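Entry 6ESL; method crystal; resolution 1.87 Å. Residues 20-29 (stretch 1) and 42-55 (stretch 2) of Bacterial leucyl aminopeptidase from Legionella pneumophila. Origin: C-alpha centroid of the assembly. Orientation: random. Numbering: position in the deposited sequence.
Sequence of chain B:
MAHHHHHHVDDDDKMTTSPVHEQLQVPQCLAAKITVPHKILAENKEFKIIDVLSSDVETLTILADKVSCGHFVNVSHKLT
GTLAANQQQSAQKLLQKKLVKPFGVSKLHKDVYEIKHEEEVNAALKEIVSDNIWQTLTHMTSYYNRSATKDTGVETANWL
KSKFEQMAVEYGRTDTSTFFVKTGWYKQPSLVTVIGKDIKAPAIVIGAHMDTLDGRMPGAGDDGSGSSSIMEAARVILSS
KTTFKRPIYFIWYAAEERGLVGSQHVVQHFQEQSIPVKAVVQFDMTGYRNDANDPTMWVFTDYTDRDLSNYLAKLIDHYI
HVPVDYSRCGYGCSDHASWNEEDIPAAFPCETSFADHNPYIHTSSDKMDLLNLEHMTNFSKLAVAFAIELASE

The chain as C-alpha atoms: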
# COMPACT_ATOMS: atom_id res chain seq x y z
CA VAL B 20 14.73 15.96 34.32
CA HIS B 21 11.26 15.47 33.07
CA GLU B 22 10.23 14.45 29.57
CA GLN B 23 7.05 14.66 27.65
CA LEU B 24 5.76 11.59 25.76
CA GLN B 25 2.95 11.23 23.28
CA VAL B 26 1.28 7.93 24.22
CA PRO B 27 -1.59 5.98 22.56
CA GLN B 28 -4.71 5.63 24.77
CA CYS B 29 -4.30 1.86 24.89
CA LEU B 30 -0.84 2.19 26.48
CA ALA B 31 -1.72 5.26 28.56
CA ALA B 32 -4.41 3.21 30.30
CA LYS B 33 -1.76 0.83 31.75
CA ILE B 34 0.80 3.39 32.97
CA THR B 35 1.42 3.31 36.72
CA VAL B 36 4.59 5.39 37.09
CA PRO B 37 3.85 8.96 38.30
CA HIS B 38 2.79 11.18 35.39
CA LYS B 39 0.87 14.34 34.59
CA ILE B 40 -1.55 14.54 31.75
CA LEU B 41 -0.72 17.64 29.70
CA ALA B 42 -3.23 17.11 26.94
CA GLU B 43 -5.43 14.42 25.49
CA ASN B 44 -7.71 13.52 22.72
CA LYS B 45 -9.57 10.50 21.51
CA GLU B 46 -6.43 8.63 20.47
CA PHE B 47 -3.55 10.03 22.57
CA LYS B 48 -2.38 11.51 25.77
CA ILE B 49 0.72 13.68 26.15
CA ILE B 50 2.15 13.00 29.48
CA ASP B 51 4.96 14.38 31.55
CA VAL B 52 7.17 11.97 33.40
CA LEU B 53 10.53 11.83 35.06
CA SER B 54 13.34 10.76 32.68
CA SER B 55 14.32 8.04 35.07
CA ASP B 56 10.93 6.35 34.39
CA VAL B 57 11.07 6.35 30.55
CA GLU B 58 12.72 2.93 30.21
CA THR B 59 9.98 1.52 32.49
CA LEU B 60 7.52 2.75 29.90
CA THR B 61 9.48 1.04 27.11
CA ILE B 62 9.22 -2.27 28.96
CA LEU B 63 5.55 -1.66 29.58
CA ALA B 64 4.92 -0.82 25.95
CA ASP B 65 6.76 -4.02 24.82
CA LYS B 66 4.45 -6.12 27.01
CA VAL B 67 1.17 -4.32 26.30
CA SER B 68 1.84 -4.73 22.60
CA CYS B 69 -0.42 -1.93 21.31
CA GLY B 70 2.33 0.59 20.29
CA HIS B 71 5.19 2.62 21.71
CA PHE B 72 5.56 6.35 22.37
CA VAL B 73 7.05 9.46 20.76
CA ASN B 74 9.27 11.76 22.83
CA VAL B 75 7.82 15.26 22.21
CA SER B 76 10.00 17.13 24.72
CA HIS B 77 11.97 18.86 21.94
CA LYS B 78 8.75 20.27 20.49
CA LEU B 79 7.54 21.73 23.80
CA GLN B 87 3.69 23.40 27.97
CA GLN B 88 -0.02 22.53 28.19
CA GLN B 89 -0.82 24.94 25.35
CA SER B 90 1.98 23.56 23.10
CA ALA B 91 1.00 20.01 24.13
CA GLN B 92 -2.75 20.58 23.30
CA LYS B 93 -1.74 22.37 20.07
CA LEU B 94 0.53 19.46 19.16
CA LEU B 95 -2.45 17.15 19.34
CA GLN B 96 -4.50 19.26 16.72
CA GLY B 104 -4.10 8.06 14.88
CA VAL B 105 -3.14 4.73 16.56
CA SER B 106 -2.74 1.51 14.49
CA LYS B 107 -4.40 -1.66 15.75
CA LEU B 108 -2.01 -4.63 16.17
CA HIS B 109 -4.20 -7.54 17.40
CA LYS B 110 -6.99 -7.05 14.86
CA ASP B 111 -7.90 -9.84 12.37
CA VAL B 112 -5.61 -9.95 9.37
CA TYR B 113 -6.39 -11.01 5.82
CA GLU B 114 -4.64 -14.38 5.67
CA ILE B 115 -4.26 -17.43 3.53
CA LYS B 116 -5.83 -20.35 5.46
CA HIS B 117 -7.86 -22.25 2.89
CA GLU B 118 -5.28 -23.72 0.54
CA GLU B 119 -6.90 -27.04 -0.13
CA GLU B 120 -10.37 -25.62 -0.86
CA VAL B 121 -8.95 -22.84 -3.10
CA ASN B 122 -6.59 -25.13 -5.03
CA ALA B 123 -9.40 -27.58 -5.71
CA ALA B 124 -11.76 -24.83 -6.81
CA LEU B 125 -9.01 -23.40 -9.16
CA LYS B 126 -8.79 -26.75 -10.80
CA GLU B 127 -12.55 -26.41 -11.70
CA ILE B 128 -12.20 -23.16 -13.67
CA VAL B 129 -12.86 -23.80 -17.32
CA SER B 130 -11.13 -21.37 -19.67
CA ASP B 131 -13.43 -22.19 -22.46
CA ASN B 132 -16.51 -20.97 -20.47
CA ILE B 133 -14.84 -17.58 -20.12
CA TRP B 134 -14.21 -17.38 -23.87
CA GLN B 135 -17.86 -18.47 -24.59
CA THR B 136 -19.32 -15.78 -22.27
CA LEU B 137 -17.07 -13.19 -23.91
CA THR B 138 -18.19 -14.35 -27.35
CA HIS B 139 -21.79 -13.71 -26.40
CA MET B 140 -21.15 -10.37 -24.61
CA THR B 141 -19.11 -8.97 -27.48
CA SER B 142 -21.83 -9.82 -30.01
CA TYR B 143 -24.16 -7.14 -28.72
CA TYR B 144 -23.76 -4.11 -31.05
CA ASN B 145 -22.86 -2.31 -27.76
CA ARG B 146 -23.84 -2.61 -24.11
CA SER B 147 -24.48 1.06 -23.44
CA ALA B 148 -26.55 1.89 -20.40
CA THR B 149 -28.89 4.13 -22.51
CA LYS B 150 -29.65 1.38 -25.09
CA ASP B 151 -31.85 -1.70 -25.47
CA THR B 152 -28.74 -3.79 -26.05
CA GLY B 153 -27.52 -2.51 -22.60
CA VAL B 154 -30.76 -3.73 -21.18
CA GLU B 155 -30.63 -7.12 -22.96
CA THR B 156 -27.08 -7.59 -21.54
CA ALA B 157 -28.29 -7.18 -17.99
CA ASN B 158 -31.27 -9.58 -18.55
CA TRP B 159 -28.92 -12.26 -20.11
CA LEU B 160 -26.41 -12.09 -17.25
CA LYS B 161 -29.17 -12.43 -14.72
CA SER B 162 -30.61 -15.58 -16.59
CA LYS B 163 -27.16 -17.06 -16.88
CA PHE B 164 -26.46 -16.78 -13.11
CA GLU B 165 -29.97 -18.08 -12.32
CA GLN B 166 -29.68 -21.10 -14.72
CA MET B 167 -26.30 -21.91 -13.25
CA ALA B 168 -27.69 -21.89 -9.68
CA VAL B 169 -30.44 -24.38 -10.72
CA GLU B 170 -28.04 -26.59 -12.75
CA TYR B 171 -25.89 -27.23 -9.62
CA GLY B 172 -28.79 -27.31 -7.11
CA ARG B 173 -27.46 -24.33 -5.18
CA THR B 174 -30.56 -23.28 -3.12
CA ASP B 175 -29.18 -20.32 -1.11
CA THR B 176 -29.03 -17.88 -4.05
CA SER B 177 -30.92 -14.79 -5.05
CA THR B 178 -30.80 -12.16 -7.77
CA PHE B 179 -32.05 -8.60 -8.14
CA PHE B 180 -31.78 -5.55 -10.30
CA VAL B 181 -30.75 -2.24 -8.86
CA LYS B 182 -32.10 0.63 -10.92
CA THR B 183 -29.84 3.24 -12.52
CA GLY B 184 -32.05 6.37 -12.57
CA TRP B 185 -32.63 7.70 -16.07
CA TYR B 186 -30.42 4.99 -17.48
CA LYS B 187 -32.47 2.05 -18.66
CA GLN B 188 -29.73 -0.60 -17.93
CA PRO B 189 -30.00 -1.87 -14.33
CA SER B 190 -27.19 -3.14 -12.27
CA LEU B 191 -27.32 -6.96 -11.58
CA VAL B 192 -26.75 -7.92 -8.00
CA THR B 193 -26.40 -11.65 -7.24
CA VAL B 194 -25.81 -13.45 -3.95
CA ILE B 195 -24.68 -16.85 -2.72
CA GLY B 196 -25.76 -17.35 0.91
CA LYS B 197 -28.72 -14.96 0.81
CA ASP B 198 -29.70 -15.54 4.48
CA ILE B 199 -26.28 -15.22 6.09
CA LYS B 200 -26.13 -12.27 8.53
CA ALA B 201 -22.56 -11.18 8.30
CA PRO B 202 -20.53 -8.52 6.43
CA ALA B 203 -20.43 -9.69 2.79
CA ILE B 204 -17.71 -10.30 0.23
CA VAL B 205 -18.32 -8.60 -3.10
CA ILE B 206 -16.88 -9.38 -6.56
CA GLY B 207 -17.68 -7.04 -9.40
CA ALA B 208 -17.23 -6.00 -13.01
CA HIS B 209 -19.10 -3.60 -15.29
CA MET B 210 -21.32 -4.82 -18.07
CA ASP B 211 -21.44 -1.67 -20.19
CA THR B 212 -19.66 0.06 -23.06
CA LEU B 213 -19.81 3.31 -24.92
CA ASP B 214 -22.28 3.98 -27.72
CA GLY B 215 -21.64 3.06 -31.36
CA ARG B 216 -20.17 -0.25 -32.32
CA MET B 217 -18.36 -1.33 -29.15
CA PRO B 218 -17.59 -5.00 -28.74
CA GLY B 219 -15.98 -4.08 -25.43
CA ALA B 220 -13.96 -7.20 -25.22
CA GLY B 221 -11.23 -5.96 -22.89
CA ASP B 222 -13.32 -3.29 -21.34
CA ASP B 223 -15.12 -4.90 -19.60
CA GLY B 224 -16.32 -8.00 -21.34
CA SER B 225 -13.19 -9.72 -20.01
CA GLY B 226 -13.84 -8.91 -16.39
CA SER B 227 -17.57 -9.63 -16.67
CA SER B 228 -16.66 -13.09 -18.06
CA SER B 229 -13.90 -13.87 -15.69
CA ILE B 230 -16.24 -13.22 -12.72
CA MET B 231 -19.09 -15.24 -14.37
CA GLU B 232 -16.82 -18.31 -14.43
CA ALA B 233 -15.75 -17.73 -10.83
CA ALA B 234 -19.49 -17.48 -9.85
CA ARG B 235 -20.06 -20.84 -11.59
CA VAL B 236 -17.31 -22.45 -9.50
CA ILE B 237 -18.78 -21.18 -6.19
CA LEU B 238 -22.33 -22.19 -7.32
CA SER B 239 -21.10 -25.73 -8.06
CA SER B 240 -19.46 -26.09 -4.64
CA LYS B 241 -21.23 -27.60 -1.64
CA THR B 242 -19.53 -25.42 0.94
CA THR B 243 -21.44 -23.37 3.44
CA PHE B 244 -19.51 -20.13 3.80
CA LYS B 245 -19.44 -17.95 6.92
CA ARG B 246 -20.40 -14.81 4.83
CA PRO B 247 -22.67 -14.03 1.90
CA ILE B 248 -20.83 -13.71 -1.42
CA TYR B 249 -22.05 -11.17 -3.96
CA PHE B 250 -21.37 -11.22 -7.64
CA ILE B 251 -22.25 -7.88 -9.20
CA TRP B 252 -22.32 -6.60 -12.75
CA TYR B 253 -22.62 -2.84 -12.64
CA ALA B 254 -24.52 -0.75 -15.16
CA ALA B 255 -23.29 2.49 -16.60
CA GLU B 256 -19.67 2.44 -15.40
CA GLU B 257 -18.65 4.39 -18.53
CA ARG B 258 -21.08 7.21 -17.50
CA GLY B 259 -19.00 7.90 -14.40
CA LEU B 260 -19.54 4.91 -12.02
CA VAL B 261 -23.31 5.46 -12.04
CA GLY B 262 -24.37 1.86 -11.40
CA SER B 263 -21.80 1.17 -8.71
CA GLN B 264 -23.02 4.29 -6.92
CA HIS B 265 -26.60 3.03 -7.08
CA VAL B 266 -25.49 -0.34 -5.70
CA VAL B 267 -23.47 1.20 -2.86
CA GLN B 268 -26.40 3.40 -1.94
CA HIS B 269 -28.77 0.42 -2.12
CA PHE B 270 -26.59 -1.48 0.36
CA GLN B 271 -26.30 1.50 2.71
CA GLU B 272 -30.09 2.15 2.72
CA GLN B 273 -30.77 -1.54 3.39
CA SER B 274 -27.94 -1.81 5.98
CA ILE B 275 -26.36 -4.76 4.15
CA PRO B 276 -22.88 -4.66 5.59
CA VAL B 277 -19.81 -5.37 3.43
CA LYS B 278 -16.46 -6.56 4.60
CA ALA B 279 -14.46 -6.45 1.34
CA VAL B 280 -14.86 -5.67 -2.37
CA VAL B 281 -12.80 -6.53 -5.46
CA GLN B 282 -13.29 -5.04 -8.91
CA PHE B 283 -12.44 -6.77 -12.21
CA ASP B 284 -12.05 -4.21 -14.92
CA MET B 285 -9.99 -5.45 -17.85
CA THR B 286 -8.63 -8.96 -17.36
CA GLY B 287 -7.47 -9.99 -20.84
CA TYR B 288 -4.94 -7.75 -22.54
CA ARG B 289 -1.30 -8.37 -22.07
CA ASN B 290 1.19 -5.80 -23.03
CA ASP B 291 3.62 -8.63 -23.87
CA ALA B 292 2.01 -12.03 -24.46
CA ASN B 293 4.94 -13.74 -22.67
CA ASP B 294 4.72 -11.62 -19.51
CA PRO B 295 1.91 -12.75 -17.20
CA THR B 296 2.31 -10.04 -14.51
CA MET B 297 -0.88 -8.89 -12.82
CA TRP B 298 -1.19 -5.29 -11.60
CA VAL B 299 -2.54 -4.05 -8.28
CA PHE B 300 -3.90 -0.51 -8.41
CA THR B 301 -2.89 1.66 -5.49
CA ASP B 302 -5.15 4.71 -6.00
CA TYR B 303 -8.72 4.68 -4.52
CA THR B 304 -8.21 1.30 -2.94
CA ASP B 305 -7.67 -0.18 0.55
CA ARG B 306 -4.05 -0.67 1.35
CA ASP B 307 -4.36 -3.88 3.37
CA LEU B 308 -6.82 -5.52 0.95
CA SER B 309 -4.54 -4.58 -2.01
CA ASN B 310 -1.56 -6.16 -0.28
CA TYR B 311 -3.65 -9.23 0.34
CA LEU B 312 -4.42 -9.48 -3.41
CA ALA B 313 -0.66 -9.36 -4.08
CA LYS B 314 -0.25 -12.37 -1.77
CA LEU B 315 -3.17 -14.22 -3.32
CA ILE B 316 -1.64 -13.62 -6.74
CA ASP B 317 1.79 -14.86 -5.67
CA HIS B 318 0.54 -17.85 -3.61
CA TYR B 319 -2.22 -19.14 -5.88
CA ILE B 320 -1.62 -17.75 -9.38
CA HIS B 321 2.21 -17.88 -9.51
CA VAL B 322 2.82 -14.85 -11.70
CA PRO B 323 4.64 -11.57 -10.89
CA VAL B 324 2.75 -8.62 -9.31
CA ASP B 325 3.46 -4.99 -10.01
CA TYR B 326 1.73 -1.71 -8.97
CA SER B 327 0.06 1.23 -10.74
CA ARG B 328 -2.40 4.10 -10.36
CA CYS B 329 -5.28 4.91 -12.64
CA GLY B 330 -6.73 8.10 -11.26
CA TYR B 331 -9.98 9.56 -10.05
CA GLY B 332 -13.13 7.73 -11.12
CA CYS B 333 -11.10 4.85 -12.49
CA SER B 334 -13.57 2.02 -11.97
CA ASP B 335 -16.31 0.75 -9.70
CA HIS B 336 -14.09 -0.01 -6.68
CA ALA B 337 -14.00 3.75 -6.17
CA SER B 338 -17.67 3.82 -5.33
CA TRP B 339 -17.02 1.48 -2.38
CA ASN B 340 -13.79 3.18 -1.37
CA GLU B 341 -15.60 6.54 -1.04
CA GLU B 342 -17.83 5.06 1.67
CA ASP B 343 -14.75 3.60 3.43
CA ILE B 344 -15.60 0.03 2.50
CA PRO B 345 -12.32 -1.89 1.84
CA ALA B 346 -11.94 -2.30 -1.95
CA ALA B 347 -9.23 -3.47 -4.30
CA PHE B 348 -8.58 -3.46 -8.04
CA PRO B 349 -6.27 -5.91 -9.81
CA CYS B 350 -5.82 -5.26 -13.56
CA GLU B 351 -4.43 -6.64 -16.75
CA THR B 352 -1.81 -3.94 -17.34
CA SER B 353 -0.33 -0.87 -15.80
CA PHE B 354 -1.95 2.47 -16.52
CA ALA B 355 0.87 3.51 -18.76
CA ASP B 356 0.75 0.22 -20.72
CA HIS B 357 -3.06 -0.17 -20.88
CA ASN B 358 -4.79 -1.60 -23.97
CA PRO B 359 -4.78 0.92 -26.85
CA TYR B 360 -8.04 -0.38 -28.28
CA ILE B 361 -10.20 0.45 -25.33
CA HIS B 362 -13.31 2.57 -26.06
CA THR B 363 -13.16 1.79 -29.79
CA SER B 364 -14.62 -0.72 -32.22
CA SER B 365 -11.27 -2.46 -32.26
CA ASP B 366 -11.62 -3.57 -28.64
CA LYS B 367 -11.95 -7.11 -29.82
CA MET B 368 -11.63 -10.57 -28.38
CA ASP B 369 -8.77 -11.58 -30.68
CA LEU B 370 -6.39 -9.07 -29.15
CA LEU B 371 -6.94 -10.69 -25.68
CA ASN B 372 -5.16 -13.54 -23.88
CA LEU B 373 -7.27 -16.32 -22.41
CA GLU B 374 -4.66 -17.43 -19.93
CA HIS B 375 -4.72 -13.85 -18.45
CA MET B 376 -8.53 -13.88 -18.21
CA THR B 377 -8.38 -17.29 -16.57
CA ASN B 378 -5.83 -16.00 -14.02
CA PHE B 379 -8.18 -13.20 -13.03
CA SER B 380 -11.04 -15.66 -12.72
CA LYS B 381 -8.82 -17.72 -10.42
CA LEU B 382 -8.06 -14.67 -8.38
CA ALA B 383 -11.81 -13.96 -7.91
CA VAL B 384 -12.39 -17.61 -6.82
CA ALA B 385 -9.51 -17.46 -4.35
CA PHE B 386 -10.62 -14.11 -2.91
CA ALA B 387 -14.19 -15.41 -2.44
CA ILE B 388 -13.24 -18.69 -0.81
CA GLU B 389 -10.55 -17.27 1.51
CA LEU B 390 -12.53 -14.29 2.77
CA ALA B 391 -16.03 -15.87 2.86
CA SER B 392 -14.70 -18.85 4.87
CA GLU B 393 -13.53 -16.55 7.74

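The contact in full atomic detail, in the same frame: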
# COMPACT_ATOMS: atom_id res chain seq x y z
N VAL B 20 15.56 15.16 35.28
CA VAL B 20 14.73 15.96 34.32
C VAL B 20 13.43 15.25 33.99
O VAL B 20 13.28 14.07 34.26
CB VAL B 20 15.48 16.36 32.99
CG1 VAL B 20 16.63 17.28 33.30
CG2 VAL B 20 16.02 15.22 32.17
N HIS B 21 12.49 16.07 33.48
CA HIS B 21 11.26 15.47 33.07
C HIS B 21 11.29 15.45 31.57
O HIS B 21 11.81 16.34 30.95
CB HIS B 21 9.99 16.30 33.45
CG HIS B 21 9.75 16.48 34.91
ND1 HIS B 21 8.87 17.42 35.44
CD2 HIS B 21 10.23 15.79 35.97
CE1 HIS B 21 8.84 17.30 36.75
NE2 HIS B 21 9.62 16.30 37.09
N GLU B 22 10.47 14.60 30.99
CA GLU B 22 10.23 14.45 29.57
C GLU B 22 8.75 14.32 29.27
O GLU B 22 7.97 13.91 30.11
CB GLU B 22 11.02 13.25 28.99
CG GLU B 22 12.50 13.24 29.34
CD GLU B 22 13.34 12.20 28.59
OE1 GLU B 22 13.77 11.27 29.26
OE2 GLU B 22 13.62 12.42 27.42
N GLN B 23 8.37 14.78 28.13
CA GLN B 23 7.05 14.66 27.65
C GLN B 23 6.99 13.63 26.51
O GLN B 23 7.72 13.71 25.46
CB GLN B 23 6.49 15.98 27.18
CG GLN B 23 6.54 17.04 28.36
CD GLN B 23 7.96 17.62 28.62
OE1 GLN B 23 8.61 17.99 27.63
NE2 GLN B 23 8.42 17.57 29.79
N LEU B 24 6.02 12.73 26.71
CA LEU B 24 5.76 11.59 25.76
C LEU B 24 4.37 11.64 25.24
O LEU B 24 3.43 11.87 26.05
CB LEU B 24 5.98 10.32 26.51
CG LEU B 24 7.29 10.17 27.25
CD1 LEU B 24 7.36 8.84 27.93
CD2 LEU B 24 8.45 10.38 26.26
N GLN B 25 4.23 11.43 23.93
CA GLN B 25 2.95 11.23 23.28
C GLN B 25 2.69 9.72 23.26
O GLN B 25 3.51 8.98 22.71
CB GLN B 25 2.82 11.81 21.92
CG GLN B 25 1.42 11.75 21.36
CD GLN B 25 1.21 12.62 20.09
OE1 GLN B 25 0.46 12.26 19.18
NE2 GLN B 25 1.95 13.73 20.01
N VAL B 26 1.59 9.32 23.95
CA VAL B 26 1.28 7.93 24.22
C VAL B 26 -0.12 7.58 23.65
O VAL B 26 -1.12 8.30 23.94
CB VAL B 26 1.38 7.71 25.70
CG1 VAL B 26 1.27 6.25 26.08
CG2 VAL B 26 2.74 8.16 26.24
N PRO B 27 -0.23 6.48 22.92
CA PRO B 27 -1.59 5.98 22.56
C PRO B 27 -2.45 5.68 23.76
O PRO B 27 -1.96 5.21 24.83
CB PRO B 27 -1.29 4.64 21.80
CG PRO B 27 0.18 4.70 21.50
CD PRO B 27 0.84 5.54 22.51
N GLN B 28 -3.75 5.95 23.63
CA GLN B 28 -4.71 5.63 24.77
C GLN B 28 -4.56 4.22 25.36
O GLN B 28 -4.57 4.05 26.59
CB GLN B 28 -6.19 5.90 24.40
CG GLN B 28 -6.52 7.37 24.25
CD GLN B 28 -6.64 8.19 25.55
OE1 GLN B 28 -6.42 7.67 26.67
NE2 GLN B 28 -6.96 9.46 25.40
N CYS B 29 -4.36 3.25 24.47
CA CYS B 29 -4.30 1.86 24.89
C CYS B 29 -3.15 1.64 25.84
O CYS B 29 -3.30 0.98 26.81
CB CYS B 29 -4.17 0.93 23.70
SG CYS B 29 -2.73 1.16 22.58
N ALA B 42 -2.24 16.96 27.96
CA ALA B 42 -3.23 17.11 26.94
C ALA B 42 -3.71 15.73 26.55
O ALA B 42 -3.00 14.76 26.75
CB ALA B 42 -2.62 17.80 25.70
N GLU B 43 -4.91 15.65 26.01
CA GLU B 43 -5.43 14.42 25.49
C GLU B 43 -6.54 14.58 24.53
O GLU B 43 -7.26 15.54 24.53
CB GLU B 43 -5.76 13.40 26.56
CG GLU B 43 -6.93 13.68 27.44
CD GLU B 43 -7.23 12.49 28.32
OE1 GLU B 43 -7.76 11.47 27.80
OE2 GLU B 43 -6.94 12.57 29.50
N ASN B 44 -6.66 13.59 23.69
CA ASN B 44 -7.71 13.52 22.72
C ASN B 44 -8.20 12.11 22.62
O ASN B 44 -7.87 11.28 23.43
CB ASN B 44 -7.36 14.19 21.38
CG ASN B 44 -6.28 13.47 20.62
OD1 ASN B 44 -5.92 12.37 20.91
ND2 ASN B 44 -5.77 14.12 19.60
N LYS B 45 -9.01 11.82 21.63
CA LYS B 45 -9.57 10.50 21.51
C LYS B 45 -8.53 9.39 21.38
O LYS B 45 -8.70 8.34 21.92
CB LYS B 45 -10.49 10.49 20.30
CG LYS B 45 -11.74 11.32 20.43
CD LYS B 45 -12.59 11.28 19.18
CE LYS B 45 -13.87 12.11 19.30
NZ LYS B 45 -14.74 12.12 18.10
N GLU B 46 -7.45 9.63 20.65
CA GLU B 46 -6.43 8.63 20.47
C GLU B 46 -5.15 8.66 21.31
O GLU B 46 -4.49 7.67 21.43
CB GLU B 46 -6.02 8.70 19.02
CG GLU B 46 -7.11 8.31 18.05
CD GLU B 46 -7.65 6.91 18.29
OE1 GLU B 46 -6.86 6.00 18.58
OE2 GLU B 46 -8.87 6.72 18.19
N PHE B 47 -4.87 9.77 21.93
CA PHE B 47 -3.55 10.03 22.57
C PHE B 47 -3.66 10.84 23.81
O PHE B 47 -4.57 11.71 23.97
CB PHE B 47 -2.54 10.83 21.67
CG PHE B 47 -2.19 10.19 20.39
CD1 PHE B 47 -1.25 9.17 20.35
CD2 PHE B 47 -2.75 10.62 19.20
CE1 PHE B 47 -0.94 8.56 19.16
CE2 PHE B 47 -2.44 10.04 17.99
CZ PHE B 47 -1.52 8.97 17.96
N LYS B 48 -2.72 10.58 24.71
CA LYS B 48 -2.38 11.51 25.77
C LYS B 48 -0.94 12.01 25.50
O LYS B 48 -0.12 11.26 25.02
CB LYS B 48 -2.38 10.86 27.14
CG LYS B 48 -3.78 10.37 27.53
CD LYS B 48 -3.90 10.02 28.97
CE LYS B 48 -5.30 9.42 29.16
NZ LYS B 48 -5.34 8.96 30.52
N ILE B 49 -0.64 13.24 25.89
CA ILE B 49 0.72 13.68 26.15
C ILE B 49 0.90 13.77 27.62
O ILE B 49 0.21 14.54 28.36
CB ILE B 49 1.07 14.98 25.39
CG1 ILE B 49 1.01 14.72 23.93
CG2 ILE B 49 2.41 15.52 25.88
CD1 ILE B 49 1.02 15.89 22.99
N ILE B 50 1.90 13.06 28.09
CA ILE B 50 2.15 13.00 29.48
C ILE B 50 3.54 13.54 29.81
O ILE B 50 4.41 13.58 28.93
CB ILE B 50 2.06 11.55 30.04
CG1 ILE B 50 3.12 10.60 29.43
CG2 ILE B 50 0.67 10.99 29.75
CD1 ILE B 50 3.23 9.31 30.19
N ASP B 51 3.69 13.97 31.03
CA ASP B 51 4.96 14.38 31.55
C ASP B 51 5.39 13.33 32.53
O ASP B 51 4.60 12.98 33.45
CB ASP B 51 4.78 15.74 32.34
CG ASP B 51 6.07 16.26 32.87
OD1 ASP B 51 6.49 15.86 33.95
OD2 ASP B 51 6.75 16.99 32.13
N VAL B 52 6.64 12.95 32.49
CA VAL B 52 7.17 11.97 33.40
C VAL B 52 8.60 12.26 33.71
O VAL B 52 9.22 13.00 33.03
CB VAL B 52 7.13 10.57 32.78
CG1 VAL B 52 5.72 10.20 32.44
CG2 VAL B 52 8.01 10.52 31.55
N LEU B 53 9.13 11.70 34.78
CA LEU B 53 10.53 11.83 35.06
C LEU B 53 11.31 11.04 34.02
O LEU B 53 10.88 10.00 33.61
CB LEU B 53 10.87 11.19 36.38
CG LEU B 53 10.46 11.80 37.71
CD1 LEU B 53 11.28 11.11 38.76
CD2 LEU B 53 10.73 13.28 37.70
N SER B 54 12.51 11.48 33.65
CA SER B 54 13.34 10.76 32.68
C SER B 54 13.80 9.40 33.16
O SER B 54 14.04 8.52 32.38
CB SER B 54 14.53 11.57 32.19
OG SER B 54 15.42 11.81 33.22
N SER B 55 13.96 9.26 34.45
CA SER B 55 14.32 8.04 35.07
C SER B 55 13.25 6.95 34.94
O SER B 55 13.49 5.85 35.26
CB SER B 55 14.61 8.30 36.55
OG SER B 55 13.48 8.75 37.19

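The side chain of Gln28, the first helical residue after strand 21-27, reaches back across the contact and takes over where the β-ladder ends. Its NE2 donates to the backbone Asn44 O at 2.8 Å and to the carboxylate atom Glu43 OE1 at 3.2 Å, so one amide nitrogen holds a main-chain acceptor in the turn before strand 47-53 and a side-chain acceptor at the end of strand 42-43. The backbone joins in, with Gln28 N donating to Glu46 O at 2.9 Å. Within that turn, Asn44 OD1 accepts from Phe47 N at 3.0 Å, which ties its two ends together.

Between the strands the ladder is regular and antiparallel. Glu22 and Val52, Leu24 and Ile50, and Val26 and Lys48 each exchange two backbone hydrogen bonds; Val26 N to Lys48 O, at 2.8 Å and 176°, is almost linear. The intervening pairs lie closer, with CA atoms of Gln23 and Asp51 4.4 Å apart, and their CA-H groups point at carbonyls, as from Gln23 CA to Ile50 O at 3.1 Å. At the far end, Ser54 N extends the pattern to Val20 O at 2.8 Å.

On the face that carries Leu24, Val26, Ile50 and Val52 together with Glu22 and Lys48, the apolar side chains pack together, Val26 CG2 lying 4.0 Å from Ile50 CG1 and Leu24 CD1 4.0 Å from Val52 CG2. The other face, with Gln23, Gln25, Ile49 and Asp51, holds a polar cross-strand pair: Gln23 NE2 donates to Asp51 OD2 at 2.9 Å and 169°. His21 ND1 approaches Asp51 OD1 to 3.2 Å, but the angle is too poor for a hydrogen bond. Farther along, Gln25 OE1 sits over one face of the Phe47 ring, 3.6 Å from Phe47 CG, while Gln25 NE2 lies 3.8 Å from Ile49 CD1.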